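Local atomic coordinates of T-cell surface protein tactile (Homo sapiens, PDB entry 6ARQ), a protein that promotes adhesion of NK cells to target cells by binding PVR and may act in adhesion of activated T and NK cells. Residues Thr28-Val42 with Ser92-Glu106. The protein carries 1 engineered substitution. Numbering follows the deposited sequence.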
# COMPACT_ATOMS: atom_id res chain seq x y z
N THR A 28 31.50 28.21 16.56
CA THR A 28 31.16 28.21 15.14
C THR A 28 31.49 29.57 14.49
O THR A 28 31.69 30.56 15.20
CB THR A 28 29.68 27.80 14.92
OG1 THR A 28 29.42 27.65 13.53
CG2 THR A 28 28.68 28.77 15.55
N GLN A 29 31.56 29.60 13.15
CA GLN A 29 31.85 30.78 12.35
C GLN A 29 30.89 30.84 11.16
O GLN A 29 30.61 29.81 10.54
CB GLN A 29 33.31 30.77 11.88
CG GLN A 29 34.01 32.11 12.02
CD GLN A 29 34.32 32.80 10.71
OE1 GLN A 29 33.91 32.37 9.62
NE2 GLN A 29 35.05 33.89 10.78
N THR A 30 30.39 32.04 10.84
CA THR A 30 29.45 32.25 9.74
C THR A 30 30.06 33.15 8.65
O THR A 30 30.88 34.02 8.94
CB THR A 30 28.11 32.81 10.27
OG1 THR A 30 27.16 32.88 9.21
CG2 THR A 30 28.24 34.18 10.94
N VAL A 31 29.65 32.91 7.39
CA VAL A 31 30.06 33.73 6.25
C VAL A 31 29.12 34.95 6.24
O VAL A 31 29.56 36.07 5.99
CB VAL A 31 30.05 32.93 4.91
CG1 VAL A 31 30.32 33.82 3.71
CG2 VAL A 31 31.05 31.77 4.95
N GLY A 32 27.86 34.70 6.59
CA GLY A 32 26.81 35.71 6.67
C GLY A 32 26.51 36.20 8.07
O GLY A 32 27.16 37.13 8.55
N PHE A 33 25.50 35.58 8.72
CA PHE A 33 25.05 35.94 10.07
C PHE A 33 24.46 34.75 10.84
O PHE A 33 24.07 33.75 10.24
CB PHE A 33 24.02 37.09 10.01
CG PHE A 33 22.72 36.78 9.30
CD1 PHE A 33 22.60 36.95 7.93
CD2 PHE A 33 21.60 36.36 10.01
CE1 PHE A 33 21.40 36.67 7.27
CE2 PHE A 33 20.40 36.07 9.35
CZ PHE A 33 20.31 36.24 7.99
N PHE A 34 24.38 34.89 12.18
CA PHE A 34 23.79 33.91 13.09
C PHE A 34 22.30 34.21 13.21
O PHE A 34 21.92 35.35 13.49
CB PHE A 34 24.47 33.93 14.47
CG PHE A 34 25.95 33.65 14.45
CD1 PHE A 34 26.43 32.35 14.28
CD2 PHE A 34 26.87 34.68 14.62
CE1 PHE A 34 27.80 32.10 14.26
CE2 PHE A 34 28.24 34.42 14.61
CZ PHE A 34 28.70 33.13 14.42
N VAL A 35 21.45 33.20 12.97
CA VAL A 35 20.00 33.36 13.01
C VAL A 35 19.50 33.23 14.46
O VAL A 35 18.87 34.15 14.96
CB VAL A 35 19.28 32.38 12.04
CG1 VAL A 35 17.77 32.45 12.18
CG2 VAL A 35 19.70 32.63 10.60
N GLN A 36 19.78 32.09 15.13
CA GLN A 36 19.36 31.80 16.50
C GLN A 36 20.18 30.64 17.08
O GLN A 36 20.74 29.85 16.32
CB GLN A 36 17.86 31.45 16.53
CG GLN A 36 17.17 31.74 17.85
CD GLN A 36 15.77 31.19 17.87
OE1 GLN A 36 15.54 30.01 18.14
NE2 GLN A 36 14.80 32.05 17.61
N MET A 37 20.23 30.53 18.41
CA MET A 37 20.93 29.45 19.10
C MET A 37 20.26 29.10 20.42
O MET A 37 19.73 29.99 21.08
CB MET A 37 22.42 29.74 19.30
CG MET A 37 22.73 31.11 19.84
SD MET A 37 24.45 31.53 19.49
CE MET A 37 24.33 32.01 17.75
N GLN A 38 20.27 27.81 20.78
CA GLN A 38 19.63 27.35 22.01
C GLN A 38 20.40 26.23 22.72
O GLN A 38 21.20 25.54 22.09
CB GLN A 38 18.18 26.87 21.73
CG GLN A 38 18.07 25.69 20.77
CD GLN A 38 16.65 25.43 20.35
OE1 GLN A 38 16.01 26.25 19.69
NE2 GLN A 38 16.14 24.25 20.68
N TRP A 39 20.16 26.09 24.03
CA TRP A 39 20.69 25.06 24.92
C TRP A 39 19.51 24.30 25.52
O TRP A 39 18.52 24.93 25.91
CB TRP A 39 21.57 25.65 26.03
CG TRP A 39 23.03 25.78 25.68
CD1 TRP A 39 23.75 26.93 25.58
CD2 TRP A 39 23.95 24.70 25.45
NE1 TRP A 39 25.05 26.64 25.24
CE2 TRP A 39 25.20 25.28 25.14
CE3 TRP A 39 23.84 23.30 25.44
CZ2 TRP A 39 26.34 24.51 24.86
CZ3 TRP A 39 24.96 22.54 25.15
CH2 TRP A 39 26.19 23.15 24.87
N SER A 40 19.59 22.97 25.57
CA SER A 40 18.52 22.13 26.12
C SER A 40 19.06 20.81 26.66
O SER A 40 20.07 20.30 26.16
CB SER A 40 17.45 21.86 25.08
OG SER A 40 17.99 21.29 23.89
N LYS A 41 18.39 20.25 27.68
CA LYS A 41 18.73 18.95 28.26
C LYS A 41 17.78 17.91 27.66
O LYS A 41 16.56 18.11 27.68
CB LYS A 41 18.66 18.97 29.80
CG LYS A 41 19.36 17.78 30.44
CD LYS A 41 19.20 17.75 31.95
CE LYS A 41 19.90 16.57 32.57
NZ LYS A 41 19.69 16.50 34.04
N VAL A 42 18.34 16.84 27.07
CA VAL A 42 17.54 15.79 26.44
C VAL A 42 17.58 14.50 27.26
O VAL A 42 18.66 13.96 27.55
CB VAL A 42 17.89 15.55 24.94
CG1 VAL A 42 17.25 16.61 24.05
CG2 VAL A 42 19.40 15.48 24.70
N SER A 92 22.44 14.96 39.93
CA SER A 92 21.19 15.37 39.28
C SER A 92 21.45 16.18 37.99
O SER A 92 20.58 16.22 37.12
CB SER A 92 20.34 16.19 40.24
OG SER A 92 21.04 17.30 40.77
N VAL A 93 22.63 16.82 37.89
CA VAL A 93 23.05 17.64 36.74
C VAL A 93 23.50 16.73 35.57
O VAL A 93 23.44 17.15 34.42
CB VAL A 93 24.17 18.66 37.13
CG1 VAL A 93 24.32 19.75 36.08
CG2 VAL A 93 23.91 19.28 38.50
N SER A 94 23.92 15.48 35.88
CA SER A 94 24.37 14.49 34.89
C SER A 94 23.28 14.21 33.84
O SER A 94 22.12 14.02 34.20
CB SER A 94 24.80 13.20 35.57
OG SER A 94 25.26 12.23 34.65
N GLY A 95 23.68 14.23 32.57
CA GLY A 95 22.78 13.98 31.45
C GLY A 95 23.27 14.53 30.13
O GLY A 95 24.37 15.09 30.05
N ARG A 96 22.45 14.38 29.08
CA ARG A 96 22.75 14.85 27.72
C ARG A 96 22.27 16.28 27.53
O ARG A 96 21.10 16.58 27.76
CB ARG A 96 22.12 13.92 26.67
CG ARG A 96 22.98 12.73 26.29
CD ARG A 96 22.17 11.61 25.66
NE ARG A 96 21.51 12.01 24.42
CZ ARG A 96 21.96 11.74 23.20
NH1 ARG A 96 23.09 11.05 23.04
NH2 ARG A 96 21.29 12.14 22.13
N TYR A 97 23.18 17.17 27.10
CA TYR A 97 22.93 18.58 26.82
C TYR A 97 23.20 18.86 25.35
O TYR A 97 24.32 18.64 24.88
CB TYR A 97 23.79 19.49 27.72
CG TYR A 97 23.41 19.44 29.18
CD1 TYR A 97 22.44 20.29 29.70
CD2 TYR A 97 24.03 18.55 30.06
CE1 TYR A 97 22.09 20.26 31.05
CE2 TYR A 97 23.69 18.50 31.41
CZ TYR A 97 22.72 19.36 31.90
OH TYR A 97 22.37 19.33 33.23
N GLU A 98 22.18 19.32 24.62
CA GLU A 98 22.29 19.60 23.19
C GLU A 98 22.23 21.10 22.91
O GLU A 98 21.43 21.81 23.50
CB GLU A 98 21.17 18.88 22.42
CG GLU A 98 21.36 18.87 20.91
CD GLU A 98 20.09 18.71 20.09
OE1 GLU A 98 19.75 19.66 19.35
OE2 GLU A 98 19.45 17.64 20.17
N CYS A 99 23.09 21.56 21.97
CA CYS A 99 23.09 22.94 21.49
C CYS A 99 22.73 22.93 20.01
O CYS A 99 23.14 22.04 19.27
CB CYS A 99 24.42 23.65 21.77
SG CYS A 99 25.69 23.42 20.49
N MET A 100 21.89 23.88 19.61
CA MET A 100 21.46 24.01 18.23
C MET A 100 21.81 25.40 17.73
O MET A 100 21.38 26.39 18.32
CB MET A 100 19.96 23.73 18.10
CG MET A 100 19.54 23.38 16.70
SD MET A 100 17.77 23.09 16.54
CE MET A 100 17.63 21.43 17.24
N LEU A 101 22.63 25.47 16.68
CA LEU A 101 23.07 26.74 16.10
C LEU A 101 22.50 26.90 14.70
O LEU A 101 22.81 26.11 13.81
CB LEU A 101 24.61 26.82 16.08
CG LEU A 101 25.32 26.84 17.43
CD1 LEU A 101 26.62 26.08 17.37
CD2 LEU A 101 25.57 28.26 17.89
N VAL A 102 21.64 27.92 14.52
CA VAL A 102 21.04 28.22 13.22
C VAL A 102 21.85 29.37 12.61
O VAL A 102 21.92 30.46 13.19
CB VAL A 102 19.51 28.52 13.29
CG1 VAL A 102 18.92 28.64 11.88
CG2 VAL A 102 18.77 27.45 14.08
N LEU A 103 22.50 29.09 11.48
CA LEU A 103 23.37 30.01 10.75
C LEU A 103 22.85 30.25 9.34
O LEU A 103 22.22 29.36 8.76
CB LEU A 103 24.79 29.41 10.67
CG LEU A 103 25.77 29.67 11.82
CD1 LEU A 103 25.46 28.82 13.05
CD2 LEU A 103 27.18 29.36 11.39
N TYR A 104 23.13 31.44 8.78
CA TYR A 104 22.73 31.75 7.41
C TYR A 104 23.96 32.13 6.58
O TYR A 104 24.69 33.05 6.96
CB TYR A 104 21.66 32.86 7.35
CG TYR A 104 20.81 32.78 6.11
CD1 TYR A 104 21.21 33.38 4.92
CD2 TYR A 104 19.61 32.07 6.10
CE1 TYR A 104 20.44 33.28 3.76
CE2 TYR A 104 18.83 31.97 4.95
CZ TYR A 104 19.25 32.58 3.78
OH TYR A 104 18.48 32.48 2.65
N PRO A 105 24.24 31.41 5.47
CA PRO A 105 23.47 30.31 4.87
C PRO A 105 24.04 28.91 5.16
O PRO A 105 23.82 27.99 4.37
CB PRO A 105 23.58 30.65 3.37
CG PRO A 105 24.99 31.25 3.23
CD PRO A 105 25.40 31.75 4.61
N GLU A 106 24.76 28.75 6.29
CA GLU A 106 25.40 27.48 6.68
C GLU A 106 24.40 26.42 7.15
O GLU A 106 24.69 25.22 7.07
CB GLU A 106 26.46 27.71 7.77
CG GLU A 106 27.75 28.35 7.28
CD GLU A 106 27.68 29.83 6.99
OE1 GLU A 106 28.17 30.25 5.92
OE2 GLU A 106 27.10 30.58 7.81
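Phe-33 and Tyr-104 open an antiparallel pairing of strand 33-42 with strand 95-104 that runs on to Lys-41 and Tyr-97. The strand axes lie 4.5 Å apart at closest approach, and their N-to-C directions are 153° apart, so nearly antiparallel. A classic beta bulge interrupts the register. Val-35 N donates to Val-102 O at 2.8 Å, and Gln-36 N reaches the same oxygen by a weak bond. Met-37, Trp-39, Cys-99 and Leu-101 point to one face, toward the interior. Cys-99 CB sits over the six-membered ring of Trp-39, 3.5 Å from its centroid and almost on the ring normal. Cys-26, disulfide-bonded to Cys-99, forms with it and Trp-39 the disulfide-and-tryptophan core of the protein's first V-type immunoglobulin domain. The two strands correspond to its C and F strands. Trp-82 stacks on Trp-39. On the other face, Phe-33, Gln-36, Gln-38, Met-100 and Tyr-104 meet the chain of another protein. There the Phe-33 and Tyr-104 rings are only 15° from parallel but displaced so far that they scarcely overlap; Tyr-104 CB lies over the Phe-33 ring, 3.7 Å from Phe-33 CZ. At the far end, with CG anti to the backbone N (chi1 -164°), Lys-41 lays CG over one face of the Tyr-97 ring, toward its rim. Tyr-97 OH donates to Val-93 O at 2.7 Å. In the turn at 30-32, Thr-30 OG1 donates to Glu-106 OE2 at 2.7 Å from the syn side, tilted somewhat out of the carboxylate plane.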